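Local coordinates for acetyl-CoA acetyltransferase (Mycobacterium smegmatis, PDB 4EGV), which is a monomeric thiolase-like protein that probably has acyltransferase activity, at residues Ala52-Cys57 with Asp62-Ala67. Numbering follows the deposited sequence.
Sequences AALHDC and DTVARA
L54 meets both V64 and A65 through the two methyls at its tip. From CB outward, the side chain closes the gap in steps: CB lies 5.4 Å from V64 CB, CG still stands 4.6 Å from V64 CB, and only after the branch is contact made. There CD2 reaches A65 CB at 4.0 Å, while CD1 faces V64 CG1 at a looser 4.4 Å, so the fork straddles two successive residues of the facing helix. V64 is engaged through both of its own branches. Its chi1 of -176° sets CG1 anti to the backbone N, on the L54 side, and leaves CG2 beside that N, where it meets C57 SG at 4.1 Å. The thiol comes from one turn further along, its chi1 of 84° turning SG toward V64.

All three close pairs are apolar, and together the segments bury 162 Å². The backbones come nearest at L54 and V64, whose CA atoms are 7.0 Å apart, and all four touching residues are buried. The carboxylate of D56, on the same helix as L54, forms a salt bridge with R396 and accepts a hydrogen bond from V25 N. Helices 42-56 and 61-67, separated by a short connection, pack as a pair beside strand 271-279 of the large mixed sheet of the thiolase fold, where L54, C57 and V64 converge on L276.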
ATOM      1  N   ALA A  52      22.777   6.798  -5.413  1.00 35.50           N
ATOM      2  CA  ALA A  52      22.174   6.838  -6.745  1.00 36.25           C
ATOM      3  C   ALA A  52      21.192   7.988  -6.911  1.00 36.70           C
ATOM      4  O   ALA A  52      21.080   8.518  -8.014  1.00 37.08           O
ATOM      5  CB  ALA A  52      21.501   5.509  -7.088  1.00 35.80           C
ATOM      6  N   ALA A  53      20.482   8.362  -5.842  1.00 37.12           N
ATOM      7  CA  ALA A  53      19.592   9.507  -5.883  1.00 38.08           C
ATOM      8  C   ALA A  53      20.389  10.821  -6.067  1.00 39.31           C
ATOM      9  O   ALA A  53      19.984  11.732  -6.823  1.00 38.76           O
ATOM     10  CB  ALA A  53      18.711   9.536  -4.658  1.00 37.22           C
ATOM     11  N   LEU A  54      21.539  10.888  -5.392  1.00 40.96           N
ATOM     12  CA  LEU A  54      22.448  12.004  -5.488  1.00 42.45           C
ATOM     13  C   LEU A  54      23.130  12.059  -6.832  1.00 43.94           C
ATOM     14  O   LEU A  54      23.495  13.119  -7.307  1.00 43.70           O
ATOM     15  CB  LEU A  54      23.516  11.866  -4.426  1.00 42.86           C
ATOM     16  CG  LEU A  54      23.470  12.727  -3.159  1.00 42.58           C
ATOM     17  CD1 LEU A  54      22.090  12.812  -2.562  1.00 42.90           C
ATOM     18  CD2 LEU A  54      24.465  12.165  -2.186  1.00 42.81           C
ATOM     19  N   HIS A  55      23.331  10.909  -7.447  1.00 46.03           N
ATOM     20  CA  HIS A  55      23.898  10.910  -8.773  1.00 48.34           C
ATOM     21  C   HIS A  55      22.922  11.174  -9.900  1.00 48.30           C
ATOM     22  O   HIS A  55      23.292  11.766 -10.926  1.00 48.45           O
ATOM     23  CB  HIS A  55      24.610   9.623  -9.090  1.00 49.36           C
ATOM     24  CG  HIS A  55      25.714   9.835 -10.074  1.00 54.34           C
ATOM     25  ND1 HIS A  55      25.636   9.455 -11.402  1.00 55.94           N
ATOM     26  CD2 HIS A  55      26.894  10.488  -9.934  1.00 57.97           C
ATOM     27  CE1 HIS A  55      26.750   9.811 -12.018  1.00 57.34           C
ATOM     28  NE2 HIS A  55      27.526  10.443 -11.153  1.00 59.15           N
ATOM     29  N   ASP A  56      21.698  10.703  -9.696  1.00 48.09           N
ATOM     30  CA  ASP A  56      20.626  10.849 -10.621  1.00 48.00           C
ATOM     31  C   ASP A  56      20.337  12.313 -10.913  1.00 48.23           C
ATOM     32  O   ASP A  56      19.987  12.639 -12.037  1.00 48.30           O
ATOM     33  CB  ASP A  56      19.395  10.169 -10.062  1.00 48.02           C
ATOM     34  CG  ASP A  56      18.286  10.045 -11.073  1.00 47.11           C
ATOM     35  OD1 ASP A  56      18.502   9.342 -12.093  1.00 44.56           O
ATOM     36  OD2 ASP A  56      17.199  10.631 -10.812  1.00 44.60           O
ATOM     37  N   CYS A  57      20.536  13.180  -9.950  1.00 48.36           N
ATOM     38  CA  CYS A  57      20.215  14.589 -10.114  1.00 48.41           C
ATOM     39  C   CYS A  57      21.085  15.423 -11.009  1.00 49.46           C
ATOM     40  O   CYS A  57      20.754  16.537 -11.264  1.00 49.38           O
ATOM     41  CB  CYS A  57      20.048  15.280  -8.763  1.00 48.52           C
ATOM     42  SG  CYS A  57      21.458  15.849  -7.952  1.00 42.69           S
ATOM     43  N   ASP A  62      28.566  15.503  -3.833  1.00 52.45           N
ATOM     44  CA  ASP A  62      29.111  15.954  -2.582  1.00 52.04           C
ATOM     45  C   ASP A  62      28.580  17.306  -2.181  1.00 50.98           C
ATOM     46  O   ASP A  62      28.309  17.539  -1.029  1.00 50.51           O
ATOM     47  CB  ASP A  62      30.631  15.994  -2.654  1.00 52.68           C
ATOM     48  CG  ASP A  62      31.255  14.628  -2.775  1.00 54.37           C
ATOM     49  OD1 ASP A  62      30.715  13.667  -2.262  1.00 54.51           O
ATOM     50  OD2 ASP A  62      32.309  14.509  -3.385  1.00 56.78           O
ATOM     51  N   THR A  63      28.437  18.200  -3.142  1.00 49.60           N
ATOM     52  CA  THR A  63      27.870  19.514  -2.898  1.00 48.50           C
ATOM     53  C   THR A  63      26.407  19.379  -2.485  1.00 47.47           C
ATOM     54  O   THR A  63      25.936  20.115  -1.606  1.00 47.22           O
ATOM     55  CB  THR A  63      28.024  20.450  -4.124  1.00 48.89           C
ATOM     56  OG1 THR A  63      29.303  20.229  -4.714  1.00 49.50           O
ATOM     57  CG2 THR A  63      27.930  21.939  -3.738  1.00 48.28           C
ATOM     58  N   VAL A  64      25.710  18.422  -3.099  1.00 45.78           N
ATOM     59  CA  VAL A  64      24.297  18.185  -2.824  1.00 44.60           C
ATOM     60  C   VAL A  64      24.122  17.637  -1.420  1.00 43.86           C
ATOM     61  O   VAL A  64      23.302  18.120  -0.647  1.00 43.29           O
ATOM     62  CB  VAL A  64      23.638  17.231  -3.878  1.00 44.65           C
ATOM     63  CG1 VAL A  64      22.133  17.083  -3.636  1.00 43.42           C
ATOM     64  CG2 VAL A  64      23.867  17.742  -5.266  1.00 44.46           C
ATOM     65  N   ALA A  65      24.906  16.613  -1.111  1.00 42.98           N
ATOM     66  CA  ALA A  65      24.973  16.027   0.216  1.00 42.64           C
ATOM     67  C   ALA A  65      25.211  17.046   1.355  1.00 42.82           C
ATOM     68  O   ALA A  65      24.565  16.977   2.399  1.00 42.03           O
ATOM     69  CB  ALA A  65      26.036  14.971   0.252  1.00 42.57           C
ATOM     70  N   ARG A  66      26.143  17.982   1.160  1.00 43.16           N
ATOM     71  CA  ARG A  66      26.382  19.034   2.159  1.00 43.51           C
ATOM     72  C   ARG A  66      25.181  19.973   2.328  1.00 42.70           C
ATOM     73  O   ARG A  66      25.046  20.606   3.363  1.00 42.24           O
ATOM     74  CB  ARG A  66      27.679  19.817   1.879  1.00 44.00           C
ATOM     75  CG  ARG A  66      28.950  19.078   2.328  1.00 47.06           C
ATOM     76  CD  ARG A  66      30.271  19.893   2.130  1.00 51.62           C
ATOM     77  NE  ARG A  66      30.440  20.480   0.782  1.00 54.12           N
ATOM     78  CZ  ARG A  66      31.081  19.924  -0.253  1.00 52.99           C
ATOM     79  NH1 ARG A  66      31.658  18.741  -0.154  1.00 51.25           N
ATOM     80  NH2 ARG A  66      31.142  20.564  -1.404  1.00 52.12           N
ATOM     81  N   ALA A  67      24.300  20.021   1.327  1.00 41.68           N
ATOM     82  CA  ALA A  67      23.171  20.924   1.349  1.00 40.81           C
ATOM     83  C   ALA A  67      21.908  20.317   1.974  1.00 40.15           C
ATOM     84  O   ALA A  67      20.950  21.039   2.264  1.00 39.78           O
ATOM     85  CB  ALA A  67      22.878  21.454  -0.075  1.00 40.95           C
TER